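Local coordinates for protein bifunctional endomannanase/endoglucanase (Caldanaerobius polysaccharolyticus, PDB 3W0K) that probably hydrolyses beta-linked mannan and glucan chains, as a bifunctional endomannanase/endoglucanase of glycosyl hydrolase family 5, at residues A[23-29]-A[71-77]; A[1-5]-A[326-330]. All blocks are in the same frame, centred on the assembly; numbering follows the deposited sequence.

Contact 1: A[23-29]-A[71-77]; sequences PDKKALD and ECSARNI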
loop_
_atom_site.group_PDB
_atom_site.type_symbol
_atom_site.label_atom_id
_atom_site.label_comp_id
_atom_site.label_asym_id
_atom_site.label_seq_id
_atom_site.Cartn_x
_atom_site.Cartn_y
_atom_site.Cartn_z
ATOM N N PRO A 23 0.973 -18.076 4.310
ATOM C CA PRO A 23 1.070 -16.917 5.201
ATOM C C PRO A 23 2.198 -17.113 6.210
ATOM O O PRO A 23 2.459 -18.234 6.661
ATOM C CB PRO A 23 -0.304 -16.887 5.876
ATOM C CG PRO A 23 -0.717 -18.332 5.869
ATOM C CD PRO A 23 -0.311 -18.772 4.487
ATOM N N ASP A 24 2.911 -16.030 6.499
ATOM C CA ASP A 24 4.011 -16.061 7.454
ATOM C C ASP A 24 3.403 -15.974 8.853
ATOM O O ASP A 24 3.287 -14.889 9.427
ATOM C CB ASP A 24 4.946 -14.876 7.193
ATOM C CG ASP A 24 6.248 -14.962 7.973
ATOM O OD1 ASP A 24 6.297 -15.637 9.026
ATOM O OD2 ASP A 24 7.225 -14.326 7.530
ATOM N N LYS A 25 3.017 -17.127 9.395
ATOM C CA LYS A 25 2.395 -17.184 10.713
ATOM C C LYS A 25 3.259 -16.619 11.837
ATOM O O LYS A 25 2.746 -15.957 12.738
ATOM C CB LYS A 25 1.926 -18.608 11.022
ATOM C CG LYS A 25 0.785 -19.053 10.110
ATOM C CD LYS A 25 0.210 -20.409 10.494
ATOM C CE LYS A 25 1.129 -21.550 10.110
ATOM N NZ LYS A 25 0.477 -22.869 10.357
ATOM N N LYS A 26 4.570 -16.836 11.765
ATOM C CA LYS A 26 5.469 -16.305 12.787
ATOM C C LYS A 26 5.479 -14.775 12.757
ATOM O O LYS A 26 5.485 -14.129 13.807
ATOM C CB LYS A 26 6.883 -16.866 12.618
ATOM C CG LYS A 26 6.999 -18.349 12.965
ATOM C CD LYS A 26 8.431 -18.850 12.791
ATOM C CE LYS A 26 8.565 -20.324 13.147
ATOM N NZ LYS A 26 7.806 -21.215 12.222
ATOM N N ALA A 27 5.457 -14.193 11.559
ATOM C CA ALA A 27 5.429 -12.737 11.426
ATOM C C ALA A 27 4.093 -12.204 11.942
ATOM O O ALA A 27 4.049 -11.194 12.644
ATOM C CB ALA A 27 5.636 -12.319 9.965
ATOM N N LEU A 28 3.004 -12.893 11.602
ATOM C CA LEU A 28 1.681 -12.476 12.054
ATOM C C LEU A 28 1.592 -12.524 13.580
ATOM O O LEU A 28 0.962 -11.662 14.191
ATOM C CB LEU A 28 0.588 -13.336 11.412
ATOM C CG LEU A 28 0.428 -13.193 9.895
ATOM C CD1 LEU A 28 -0.675 -14.117 9.404
ATOM C CD2 LEU A 28 0.105 -11.753 9.533
ATOM N N ASP A 29 2.233 -13.524 14.189
ATOM C CA ASP A 29 2.253 -13.648 15.648
ATOM C C ASP A 29 2.976 -12.439 16.239
ATOM O O ASP A 29 2.570 -11.908 17.271
ATOM C CB ASP A 29 2.968 -14.933 16.090
ATOM C CG ASP A 29 2.093 -16.175 15.976
ATOM O OD1 ASP A 29 0.851 -16.052 15.880
ATOM O OD2 ASP A 29 2.658 -17.286 16.008
ATOM N N GLU A 71 -5.758 -16.740 8.720
ATOM C CA GLU A 71 -4.669 -16.524 9.663
ATOM C C GLU A 71 -4.653 -15.107 10.240
ATOM O O GLU A 71 -4.326 -14.916 11.410
ATOM C CB GLU A 71 -3.324 -16.896 9.034
ATOM C CG GLU A 71 -3.220 -18.371 8.613
ATOM C CD GLU A 71 -3.369 -19.366 9.763
ATOM O OE1 GLU A 71 -3.230 -18.979 10.943
ATOM O OE2 GLU A 71 -3.620 -20.557 9.477
ATOM N N CYS A 72 -5.029 -14.116 9.436
ATOM C CA CYS A 72 -5.076 -12.740 9.926
ATOM C C CYS A 72 -6.223 -12.597 10.927
ATOM O O CYS A 72 -6.033 -12.088 12.033
ATOM C CB CYS A 72 -5.266 -11.752 8.770
ATOM S SG CYS A 72 -3.775 -11.448 7.796
ATOM N N SER A 73 -7.406 -13.074 10.546
ATOM C CA SER A 73 -8.582 -12.992 11.409
ATOM C C SER A 73 -8.393 -13.704 12.747
ATOM O O SER A 73 -8.832 -13.205 13.785
ATOM C CB SER A 73 -9.816 -13.551 10.692
ATOM O OG SER A 73 -10.234 -12.686 9.649
ATOM N N ALA A 74 -7.720 -14.850 12.725
ATOM C CA ALA A 74 -7.479 -15.619 13.944
ATOM C C ALA A 74 -6.660 -14.832 14.965
ATOM O O ALA A 74 -6.792 -15.041 16.172
ATOM C CB ALA A 74 -6.778 -16.926 13.608
ATOM N N ARG A 75 -5.843 -13.906 14.469
ATOM C CA ARG A 75 -4.979 -13.083 15.314
ATOM C C ARG A 75 -5.470 -11.641 15.468
ATOM O O ARG A 75 -4.696 -10.747 15.831
ATOM C CB ARG A 75 -3.558 -13.096 14.749
ATOM C CG ARG A 75 -2.924 -14.469 14.731
ATOM C CD ARG A 75 -1.693 -14.502 13.847
ATOM N NE ARG A 75 -1.032 -15.802 13.906
ATOM C CZ ARG A 75 -1.461 -16.899 13.296
ATOM N NH1 ARG A 75 -2.562 -16.869 12.556
ATOM N NH2 ARG A 75 -0.811 -18.044 13.459
ATOM N N ASN A 76 -6.754 -11.418 15.190
ATOM C CA ASN A 76 -7.365 -10.093 15.292
ATOM C C ASN A 76 -6.648 -9.047 14.440
ATOM O O ASN A 76 -6.434 -7.911 14.865
ATOM C CB ASN A 76 -7.438 -9.637 16.755
ATOM C CG ASN A 76 -8.505 -10.375 17.545
ATOM O OD1 ASN A 76 -9.441 -10.932 16.976
ATOM N ND2 ASN A 76 -8.378 -10.361 18.869
ATOM N N ILE A 77 -6.267 -9.459 13.238
ATOM C CA ILE A 77 -5.589 -8.583 12.294
ATOM C C ILE A 77 -6.497 -8.395 11.088
ATOM O O ILE A 77 -7.013 -9.368 10.540
ATOM C CB ILE A 77 -4.248 -9.203 11.827
ATOM C CG1 ILE A 77 -3.256 -9.243 12.993
ATOM C CG2 ILE A 77 -3.668 -8.415 10.658
ATOM C CD1 ILE A 77 -1.980 -9.998 12.690
HETATM O O HOH W 1 1.288 -19.296 14.865
#
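Glu71, first in the run 71-77, meets three residues of 23-29 along its length. Its CB lies 3.9 Å from Leu28 CD1, its CG rests against Pro23 CG, and its carboxylate is crossed by the aliphatic chain of Lys25, whose CD comes within 3.8 Å of OE1. A bend at chi2 (-61°) brings the carboxylate to Arg75, one turn further along the chain. The ammonium of Lys25 stays farther off and is likely to add only a weak electrostatic attraction to Glu71. Next in sequence, Cys72 offers SG to Leu28 CD2 at 4.3 Å.

Arg75 carries the polar half of the contact. Its chain runs extended from CG to NE across Leu28, with CD 3.5 Å from Leu28 CB, and delivers the guanidinium between two acids, so that Asp29, Arg75 and Glu71 form a salt-bridge network. NE donates to Asp29 OD1 in a salt bridge of 2.7 Å, near the guanidinium plane but from above the carboxylate plane, the two planes standing 32° apart. NH1 is doubly engaged, in a second salt bridge with the anti lone pair of Glu71 OE1 at 2.7 Å and with the carbonyl of the same residue. A water links NH2 to Asp29 OD2, while Lys25 CA covers one guanidinium face. Held in plane at several points, the group has little freedom to rotate, and its charge is probably balanced by the two carboxylates.

Asn76, with positive phi, closes helix 62-74 in a Schellman motif, after which Ile77 sends CD1 to Leu28 O (3.7 Å) and to Leu28 CD2. The contact thus packs the start of helix 25-33 against the end of helix 62-74, neighbours on the outside of the beta/alpha barrel, and Leu28, Cys72 and Ile77 all reach inward to Val39 of strand 38-44.

Contact 2: A[1-5]-A[326-330]; sequences MKKYG and VENRV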
loop_
_atom_site.group_PDB
_atom_site.type_symbol
_atom_site.label_atom_id
_atom_site.label_comp_id
_atom_site.label_asym_id
_atom_site.label_seq_id
_atom_site.Cartn_x
_atom_site.Cartn_y
_atom_site.Cartn_z
ATOM N N MET A 1 -10.963 2.248 16.199
ATOM C CA MET A 1 -9.537 1.821 16.292
ATOM C C MET A 1 -8.824 1.999 14.955
ATOM O O MET A 1 -9.275 1.490 13.927
ATOM C CB MET A 1 -9.449 0.367 16.746
ATOM N N LYS A 2 -7.711 2.727 14.976
ATOM C CA LYS A 2 -6.937 2.972 13.765
ATOM C C LYS A 2 -6.160 1.724 13.355
ATOM O O LYS A 2 -5.813 0.890 14.195
ATOM C CB LYS A 2 -5.981 4.151 13.961
ATOM C CG LYS A 2 -6.662 5.441 14.389
ATOM C CD LYS A 2 -7.722 5.877 13.398
ATOM C CE LYS A 2 -8.479 7.087 13.917
ATOM N NZ LYS A 2 -9.529 7.531 12.960
ATOM N N LYS A 3 -5.896 1.608 12.058
ATOM C CA LYS A 3 -5.184 0.460 11.507
ATOM C C LYS A 3 -3.679 0.667 11.412
ATOM O O LYS A 3 -3.209 1.574 10.718
ATOM C CB LYS A 3 -5.755 0.117 10.131
ATOM C CG LYS A 3 -7.171 -0.426 10.192
ATOM C CD LYS A 3 -7.826 -0.446 8.824
ATOM C CE LYS A 3 -9.176 -1.145 8.879
ATOM N NZ LYS A 3 -10.126 -0.477 9.814
ATOM N N TYR A 4 -2.930 -0.195 12.094
ATOM C CA TYR A 4 -1.470 -0.127 12.097
ATOM C C TYR A 4 -0.892 -1.484 11.751
ATOM O O TYR A 4 -1.217 -2.489 12.385
ATOM C CB TYR A 4 -0.952 0.293 13.472
ATOM C CG TYR A 4 -1.475 1.624 13.931
ATOM C CD1 TYR A 4 -0.950 2.809 13.425
ATOM C CD2 TYR A 4 -2.508 1.700 14.862
ATOM C CE1 TYR A 4 -1.444 4.045 13.835
ATOM C CE2 TYR A 4 -3.008 2.926 15.278
ATOM C CZ TYR A 4 -2.473 4.090 14.763
ATOM O OH TYR A 4 -2.968 5.298 15.181
ATOM N N GLY A 5 -0.013 -1.519 10.760
ATOM C CA GLY A 5 0.556 -2.793 10.391
ATOM C C GLY A 5 1.641 -2.772 9.346
ATOM O O GLY A 5 2.447 -1.839 9.263
ATOM N N VAL A 326 5.259 2.081 17.371
ATOM C CA VAL A 326 4.319 1.877 18.471
ATOM C C VAL A 326 3.917 3.190 19.144
ATOM O O VAL A 326 2.738 3.422 19.415
ATOM C CB VAL A 326 4.912 0.911 19.532
ATOM C CG1 VAL A 326 4.003 0.826 20.754
ATOM C CG2 VAL A 326 5.108 -0.467 18.926
ATOM N N GLU A 327 4.901 4.052 19.384
ATOM C CA GLU A 327 4.682 5.336 20.045
ATOM C C GLU A 327 3.738 6.282 19.307
ATOM O O GLU A 327 3.025 7.068 19.934
ATOM C CB GLU A 327 6.035 6.018 20.298
ATOM C CG GLU A 327 5.974 7.477 20.771
ATOM C CD GLU A 327 5.286 7.667 22.121
ATOM O OE1 GLU A 327 5.268 6.724 22.944
ATOM O OE2 GLU A 327 4.769 8.780 22.363
ATOM N N ASN A 328 3.705 6.188 17.981
ATOM C CA ASN A 328 2.854 7.076 17.205
ATOM C C ASN A 328 1.454 6.583 16.857
ATOM O O ASN A 328 0.765 7.168 16.019
ATOM C CB ASN A 328 3.619 7.597 15.992
ATOM C CG ASN A 328 4.716 8.562 16.393
ATOM O OD1 ASN A 328 4.447 9.727 16.689
ATOM N ND2 ASN A 328 5.945 8.065 16.482
ATOM N N ARG A 329 1.024 5.527 17.541
ATOM C CA ARG A 329 -0.317 4.987 17.358
ATOM C C ARG A 329 -1.235 5.773 18.298
ATOM O O ARG A 329 -0.776 6.316 19.306
ATOM C CB ARG A 329 -0.357 3.494 17.715
ATOM C CG ARG A 329 0.607 2.647 16.893
ATOM C CD ARG A 329 0.325 1.148 16.972
ATOM N NE ARG A 329 0.574 0.565 18.287
ATOM C CZ ARG A 329 1.115 -0.636 18.484
ATOM N NH1 ARG A 329 1.482 -1.390 17.455
ATOM N NH2 ARG A 329 1.249 -1.106 19.715
ATOM N N VAL A 330 -2.509 5.892 17.932
ATOM C CA VAL A 330 -3.490 6.593 18.764
ATOM C C VAL A 330 -4.697 5.691 19.028
ATOM O O VAL A 330 -4.793 4.629 18.374
ATOM C CB VAL A 330 -3.974 7.929 18.125
ATOM C CG1 VAL A 330 -2.811 8.895 17.965
ATOM C CG2 VAL A 330 -4.654 7.676 16.788
ATOM O OXT VAL A 330 -5.527 6.044 19.896
HETATM O O HOH W 2 -7.063 3.376 17.603
HETATM O O HOH W 3 -1.660 7.447 14.502
#
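Tyr4 OH is gripped from two directions: Val330 N donates to it at 2.9 Å with an N-H...O angle of 158°, and a water 2.6 Å away, at the ring edge, links it to Asn328 O. Val330 CG2 approaches this hydroxyl to 3.3 Å and also touches Lys2 CG. The ring itself is covered on one face by Arg329, whose CG sits 3.6 Å above the centroid and only 6° off the normal, a CH-pi contact. CD continues over the CG end of the ring and CB over the hydroxyl end, so the aliphatic part of the arginine lies along the ring. A bend at chi3 (-68°) then carries the guanidinium beyond Tyr4, where it is held by Thr34 O and makes a cation-pi contact with Phe36. A second water joins Lys2 N to the C-terminal carboxylate through Val330 O.

A leucine in place of Tyr4 would probably leave Val330 N without its acceptor and strip Arg329 of the flat surface it lies on.

The arrangement fastens the tail after helix 319-327 to the start of strand 4-7. Tyr288 of strand 287-290 meets the Tyr4 ring edge-to-face, the side chain of Asn37, just before strand 38-44, bonds to Tyr4 N and Lys2 O, and helix 267-284 adjoins Asn328 and Val330.

Overall arrangement
Both contacts belong to one eight-stranded parallel beta/alpha barrel, the TIM-barrel fold of family 5 glycosidases, and they illustrate how such a ring is held together at different sequence separations. Contact 1 has the shorter span, joining two successive outer helices, 25-33 and 62-74, on either side of strand 38-44 in the chain. Contact 2 spans almost the whole chain, bringing the tail after helix 319-327 back to strand 4-7, where the first and last barrel strands adjoin. In sequence contact 1 falls between the two halves of contact 2. Their centres are about 17 Å apart and their nearest atoms about 7 Å, so they pack separately.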